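Local coordinates for DUF1955 domain-containing protein (Sulfolobus tokodaii, PDB 1WY6) that is of unknown function but folds as an all-helical repeat protein, an architecture that in other families often serves as a binding scaffold, at residues 47-52 with 59-64. Residues are numbered along the deposited sequence; the frame is centred on the assembly and turned at random.
Sequences CNLLES and FQVLDK
Leu49 and Val61 meet tip to tip across a helical hairpin of this archaeal helical repeat protein, in which helix 44-52 turns through a short connection into helix 55-65. The touch is methyl on methyl: CD2 of Leu49 lies 3.7 Å from CG1 of Val61. Both side chains get there by the same first torsion. Leu49 holds CG opposite its backbone N (chi1 178°), and Val61 sets CG1 the same way (chi1 174°), which extends each branch toward the other helix.

One residue further along each helix, the second pair behaves differently. Leu50 and Leu62 leave their helices at a slant to the interface, and both turn CG beside the backbone N, away from the carbonyl carbon. Their side chains then cross at about a right angle. Even at their nearest CA atoms, those of Leu50 and Leu62, the two segments are 9.3 Å apart, so the gap is bridged by side chains alone, without a hydrogen bond between the two segments.

All four residues are buried, and neighbouring helices add further apolar contacts. Leu18 of helix 7-19 packs on both Leu49 and Val61, while Val80 of helix 78-86 touches Leu50. Cys47, on helix 44-52, is tied by a disulfide to Cys74. Where the two leucines cross, the meeting atoms are again methyls, CD2 of Leu50 standing 4.1 Å from CD2 of Leu62.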
loop_
_atom_site.group_PDB
_atom_site.type_symbol
_atom_site.label_atom_id
_atom_site.label_comp_id
_atom_site.label_asym_id
_atom_site.label_seq_id
_atom_site.Cartn_x
_atom_site.Cartn_y
_atom_site.Cartn_z
ATOM N N CYS A 47 11.242 -1.821 -1.257
ATOM C CA CYS A 47 10.412 -3.024 -1.199
ATOM C C CYS A 47 10.735 -3.768 0.089
ATOM O O CYS A 47 9.849 -4.261 0.785
ATOM C CB CYS A 47 10.718 -3.967 -2.372
ATOM S SG CYS A 47 10.641 -3.251 -4.046
ATOM N N ASN A 48 12.028 -3.848 0.379
ATOM C CA ASN A 48 12.530 -4.529 1.559
ATOM C C ASN A 48 11.994 -3.849 2.823
ATOM O O ASN A 48 11.485 -4.520 3.726
ATOM C CB ASN A 48 14.070 -4.529 1.511
ATOM C CG ASN A 48 14.701 -5.372 2.602
ATOM O OD1 ASN A 48 14.826 -4.936 3.742
ATOM N ND2 ASN A 48 15.108 -6.589 2.251
ATOM N N LEU A 49 12.089 -2.522 2.889
ATOM C CA LEU A 49 11.589 -1.800 4.059
ATOM C C LEU A 49 10.097 -2.043 4.278
ATOM O O LEU A 49 9.677 -2.404 5.375
ATOM C CB LEU A 49 11.818 -0.289 3.921
ATOM C CG LEU A 49 11.289 0.557 5.090
ATOM C CD1 LEU A 49 12.130 0.313 6.337
ATOM C CD2 LEU A 49 11.318 2.033 4.721
ATOM N N LEU A 50 9.306 -1.847 3.226
ATOM C CA LEU A 50 7.854 -2.002 3.288
ATOM C C LEU A 50 7.380 -3.363 3.800
ATOM O O LEU A 50 6.279 -3.482 4.339
ATOM C CB LEU A 50 7.240 -1.713 1.908
ATOM C CG LEU A 50 7.494 -0.312 1.325
ATOM C CD1 LEU A 50 6.998 -0.235 -0.119
ATOM C CD2 LEU A 50 6.804 0.730 2.183
ATOM N N GLU A 51 8.213 -4.384 3.644
ATOM C CA GLU A 51 7.868 -5.725 4.094
ATOM C C GLU A 51 7.698 -5.812 5.615
ATOM O O GLU A 51 6.888 -6.596 6.119
ATOM C CB GLU A 51 8.954 -6.713 3.643
ATOM C CG GLU A 51 8.685 -8.162 4.029
ATOM C CD GLU A 51 7.559 -8.773 3.226
ATOM O OE1 GLU A 51 6.922 -9.733 3.722
ATOM O OE2 GLU A 51 7.316 -8.301 2.095
ATOM N N SER A 52 8.445 -5.000 6.353
ATOM C CA SER A 52 8.369 -5.064 7.804
ATOM C C SER A 52 8.183 -3.753 8.559
ATOM O O SER A 52 7.950 -3.776 9.766
ATOM C CB SER A 52 9.611 -5.781 8.348
ATOM O OG SER A 52 10.802 -5.119 7.947
ATOM N N PHE A 59 3.866 5.390 5.927
ATOM C CA PHE A 59 3.487 6.532 5.110
ATOM C C PHE A 59 4.372 7.765 5.272
ATOM O O PHE A 59 4.573 8.503 4.313
ATOM C CB PHE A 59 2.010 6.849 5.354
ATOM C CG PHE A 59 1.099 5.691 5.030
ATOM C CD1 PHE A 59 0.157 5.242 5.950
ATOM C CD2 PHE A 59 1.224 5.015 3.818
ATOM C CE1 PHE A 59 -0.643 4.128 5.668
ATOM C CE2 PHE A 59 0.434 3.906 3.527
ATOM C CZ PHE A 59 -0.503 3.457 4.454
ATOM N N GLN A 60 4.908 7.989 6.469
ATOM C CA GLN A 60 5.808 9.126 6.699
ATOM C C GLN A 60 7.061 8.914 5.848
ATOM O O GLN A 60 7.615 9.850 5.268
ATOM C CB GLN A 60 6.234 9.196 8.167
ATOM C CG GLN A 60 5.117 9.479 9.161
ATOM C CD GLN A 60 5.578 9.285 10.602
ATOM O OE1 GLN A 60 6.657 9.745 10.993
ATOM N NE2 GLN A 60 4.757 8.608 11.398
ATOM N N VAL A 61 7.514 7.664 5.800
ATOM C CA VAL A 61 8.688 7.314 5.016
ATOM C C VAL A 61 8.405 7.517 3.535
ATOM O O VAL A 61 9.181 8.170 2.842
ATOM C CB VAL A 61 9.098 5.849 5.228
ATOM C CG1 VAL A 61 10.231 5.496 4.277
ATOM C CG2 VAL A 61 9.528 5.632 6.679
ATOM N N LEU A 62 7.293 6.960 3.057
ATOM C CA LEU A 62 6.918 7.080 1.652
ATOM C C LEU A 62 6.756 8.532 1.198
ATOM O O LEU A 62 7.133 8.878 0.079
ATOM C CB LEU A 62 5.625 6.305 1.372
ATOM C CG LEU A 62 5.750 4.783 1.361
ATOM C CD1 LEU A 62 4.385 4.159 1.120
ATOM C CD2 LEU A 62 6.734 4.363 0.272
ATOM N N ASP A 63 6.189 9.369 2.064
ATOM C CA ASP A 63 5.998 10.787 1.760
ATOM C C ASP A 63 7.347 11.470 1.514
ATOM O O ASP A 63 7.459 12.397 0.722
ATOM C CB ASP A 63 5.312 11.492 2.931
ATOM C CG ASP A 63 3.814 11.248 2.979
ATOM O OD1 ASP A 63 3.222 11.529 4.038
ATOM O OD2 ASP A 63 3.224 10.796 1.976
ATOM N N LYS A 64 8.379 11.007 2.202
ATOM C CA LYS A 64 9.687 11.631 2.055
ATOM C C LYS A 64 10.556 11.050 0.958
ATOM O O LYS A 64 11.184 11.793 0.205
ATOM C CB LYS A 64 10.443 11.571 3.378
ATOM C CG LYS A 64 9.994 12.604 4.399
ATOM C CD LYS A 64 10.668 12.369 5.737
ATOM C CE LYS A 64 10.593 13.601 6.622
ATOM N NZ LYS A 64 9.231 14.189 6.639
#